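Local structure of probable secreted solute-binding lipoprotein (Streptomyces coelicolor, 3I3V) at residues 188-196 / 353-362. The protein probably binds a solute outside the cell as the lipoprotein receptor of a membrane transport system. Numbering follows the deposited sequence.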
# COMPACT_ATOMS: atom_id res chain seq x y z
N GLN C 188 -19.17 49.26 24.05
CA GLN C 188 -20.26 48.33 24.30
C GLN C 188 -20.52 48.15 25.80
O GLN C 188 -21.66 48.24 26.26
CB GLN C 188 -19.94 46.98 23.67
CG GLN C 188 -21.11 46.36 22.94
CD GLN C 188 -21.36 46.99 21.58
OE1 GLN C 188 -21.19 48.20 21.42
NE2 GLN C 188 -21.75 46.18 20.61
N ASP C 189 -19.46 47.90 26.56
CA ASP C 189 -19.57 47.69 28.00
C ASP C 189 -20.09 48.92 28.75
O ASP C 189 -20.89 48.78 29.68
CB ASP C 189 -18.21 47.28 28.57
CG ASP C 189 -17.92 45.81 28.38
OD1 ASP C 189 -18.14 45.29 27.26
OD2 ASP C 189 -17.47 45.16 29.35
N GLU C 190 -19.64 50.10 28.34
CA GLU C 190 -20.07 51.34 28.97
C GLU C 190 -21.54 51.62 28.74
O GLU C 190 -22.25 52.04 29.65
CB GLU C 190 -19.23 52.51 28.45
CG GLU C 190 -17.85 52.56 29.07
CD GLU C 190 -16.84 53.31 28.23
OE1 GLU C 190 -15.73 53.57 28.73
OE2 GLU C 190 -17.16 53.64 27.07
N ALA C 191 -22.00 51.40 27.51
CA ALA C 191 -23.40 51.62 27.18
C ALA C 191 -24.22 50.63 28.00
O ALA C 191 -25.33 50.94 28.44
CB ALA C 191 -23.63 51.38 25.68
N ARG C 192 -23.65 49.45 28.21
CA ARG C 192 -24.30 48.40 28.99
C ARG C 192 -24.59 48.91 30.40
O ARG C 192 -25.70 48.75 30.92
CB ARG C 192 -23.39 47.17 29.08
CG ARG C 192 -24.07 45.85 28.77
CD ARG C 192 -24.02 45.55 27.28
NE ARG C 192 -22.68 45.21 26.82
CZ ARG C 192 -22.06 44.07 27.09
NH1 ARG C 192 -22.66 43.14 27.83
NH2 ARG C 192 -20.84 43.84 26.62
N HIS C 193 -23.59 49.53 31.01
CA HIS C 193 -23.72 50.08 32.36
C HIS C 193 -24.67 51.28 32.37
O HIS C 193 -25.54 51.39 33.24
CB HIS C 193 -22.35 50.50 32.91
CG HIS C 193 -22.43 51.39 34.12
ND1 HIS C 193 -23.03 51.00 35.30
CD2 HIS C 193 -22.03 52.67 34.31
CE1 HIS C 193 -22.99 52.00 36.16
NE2 HIS C 193 -22.39 53.03 35.58
N VAL C 194 -24.49 52.19 31.41
CA VAL C 194 -25.33 53.38 31.33
C VAL C 194 -26.81 53.04 31.27
O VAL C 194 -27.59 53.52 32.09
CB VAL C 194 -24.96 54.25 30.09
CG1 VAL C 194 -25.88 55.46 30.01
CG2 VAL C 194 -23.53 54.71 30.19
N TYR C 195 -27.22 52.21 30.32
CA TYR C 195 -28.63 51.86 30.17
C TYR C 195 -29.18 50.85 31.16
O TYR C 195 -30.39 50.67 31.23
CB TYR C 195 -28.91 51.42 28.74
CG TYR C 195 -28.91 52.60 27.82
CD1 TYR C 195 -30.04 53.41 27.70
CD2 TYR C 195 -27.73 53.01 27.18
CE1 TYR C 195 -29.99 54.60 26.99
CE2 TYR C 195 -27.68 54.20 26.48
CZ TYR C 195 -28.81 54.99 26.39
OH TYR C 195 -28.76 56.19 25.74
N SER C 196 -28.31 50.21 31.93
CA SER C 196 -28.76 49.25 32.94
C SER C 196 -29.05 49.94 34.27
O SER C 196 -30.03 49.62 34.95
CB SER C 196 -27.70 48.16 33.17
OG SER C 196 -27.76 47.16 32.18
N GLN C 353 -20.35 49.09 15.15
CA GLN C 353 -21.52 48.59 15.88
C GLN C 353 -21.71 49.25 17.22
O GLN C 353 -20.75 49.39 17.99
CB GLN C 353 -21.39 47.10 16.17
CG GLN C 353 -21.41 46.14 15.01
CD GLN C 353 -21.31 44.71 15.50
OE1 GLN C 353 -22.12 44.25 16.31
NE2 GLN C 353 -20.32 43.98 14.99
N VAL C 354 -22.95 49.65 17.52
CA VAL C 354 -23.27 50.19 18.83
C VAL C 354 -24.39 49.31 19.36
O VAL C 354 -24.97 48.51 18.62
CB VAL C 354 -23.69 51.67 18.80
CG1 VAL C 354 -22.52 52.52 18.35
CG2 VAL C 354 -24.90 51.87 17.89
N LEU C 355 -24.72 49.44 20.63
CA LEU C 355 -25.72 48.57 21.19
C LEU C 355 -27.19 48.99 21.20
O LEU C 355 -27.52 50.19 21.14
CB LEU C 355 -25.24 48.15 22.58
CG LEU C 355 -26.04 48.21 23.87
CD1 LEU C 355 -25.19 47.64 24.99
CD2 LEU C 355 -26.43 49.64 24.19
N LEU C 356 -28.06 47.99 21.23
CA LEU C 356 -29.50 48.18 21.31
C LEU C 356 -29.82 48.05 22.80
O LEU C 356 -29.73 46.97 23.37
CB LEU C 356 -30.24 47.08 20.53
CG LEU C 356 -31.77 47.16 20.73
CD1 LEU C 356 -32.26 48.49 20.21
CD2 LEU C 356 -32.47 46.01 20.03
N PRO C 357 -30.20 49.16 23.45
CA PRO C 357 -30.52 49.20 24.88
C PRO C 357 -31.60 48.26 25.43
O PRO C 357 -31.51 47.82 26.57
CB PRO C 357 -30.89 50.67 25.11
CG PRO C 357 -30.15 51.39 24.00
CD PRO C 357 -30.40 50.48 22.84
N ASP C 358 -32.60 47.96 24.62
CA ASP C 358 -33.74 47.13 25.01
C ASP C 358 -33.55 46.06 26.08
O ASP C 358 -34.20 46.09 27.12
CB ASP C 358 -34.34 46.49 23.76
CG ASP C 358 -34.95 47.52 22.84
OD1 ASP C 358 -34.41 48.64 22.78
OD2 ASP C 358 -35.95 47.21 22.17
N VAL C 359 -32.66 45.11 25.83
CA VAL C 359 -32.42 44.02 26.77
C VAL C 359 -31.96 44.47 28.14
O VAL C 359 -32.26 43.81 29.13
CB VAL C 359 -31.35 43.04 26.23
CG1 VAL C 359 -31.70 41.61 26.65
CG2 VAL C 359 -31.23 43.16 24.72
N TYR C 360 -31.25 45.59 28.21
CA TYR C 360 -30.70 46.08 29.47
C TYR C 360 -31.52 47.09 30.25
O TYR C 360 -31.28 47.30 31.44
CB TYR C 360 -29.30 46.66 29.23
CG TYR C 360 -28.46 45.83 28.28
CD1 TYR C 360 -28.52 46.03 26.91
CD2 TYR C 360 -27.62 44.82 28.77
CE1 TYR C 360 -27.77 45.24 26.02
CE2 TYR C 360 -26.87 44.02 27.90
CZ TYR C 360 -26.95 44.24 26.52
OH TYR C 360 -26.21 43.46 25.66
N VAL C 361 -32.49 47.72 29.59
CA VAL C 361 -33.32 48.71 30.25
C VAL C 361 -34.39 48.04 31.11
O VAL C 361 -35.23 47.30 30.60
CB VAL C 361 -34.03 49.62 29.22
CG1 VAL C 361 -34.95 50.59 29.94
CG2 VAL C 361 -32.99 50.40 28.39
N PRO C 362 -34.38 48.29 32.44
CA PRO C 362 -35.39 47.68 33.31
C PRO C 362 -36.74 48.07 32.73
O PRO C 362 -36.97 49.24 32.42
CB PRO C 362 -35.13 48.36 34.66
CG PRO C 362 -33.64 48.63 34.62
CD PRO C 362 -33.46 49.14 33.21
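Pro357 lies over one face of the Tyr195 ring, a CH-pi contact with CG 4.1 Å from the ring centroid and 8° off its normal, while the backbone O of Ala191 sits in plane at the ring's edge. The second ring, Tyr360, carries Val359 CB over one face, toward the rim, and has Leu356 O at its edge; Arg192 reaches it obliquely, CD 3.3 Å from CE2, with guanidinium and ring planes 52° apart. Bends at chi2 (87°) and chi3 turn the arginine back toward Gln188. NE thus donates to Gln188 O at 3.2 Å, NE and Arg192 N arriving from opposite faces of the carbonyl plane, and NH2 forms a salt bridge with Asp189 OD1. With an alanine in place of Arg192, Asp189 would probably lose its charge partner and a gap open beside Tyr360 and Leu355. Leu355 CD2 packs on Ala191 CB at 3.6 Å. Near the helix end, Ser196 CA makes a CA-H...O contact with Tyr360 O. Mainly van der Waals packing, much of it apolar, thus holds helix 188-197 against a connection, strand 352-354 to helix 363-377, while Arg192 bonds within its own helix, in one alpha/beta lobe of the periplasmic-binding-protein fold.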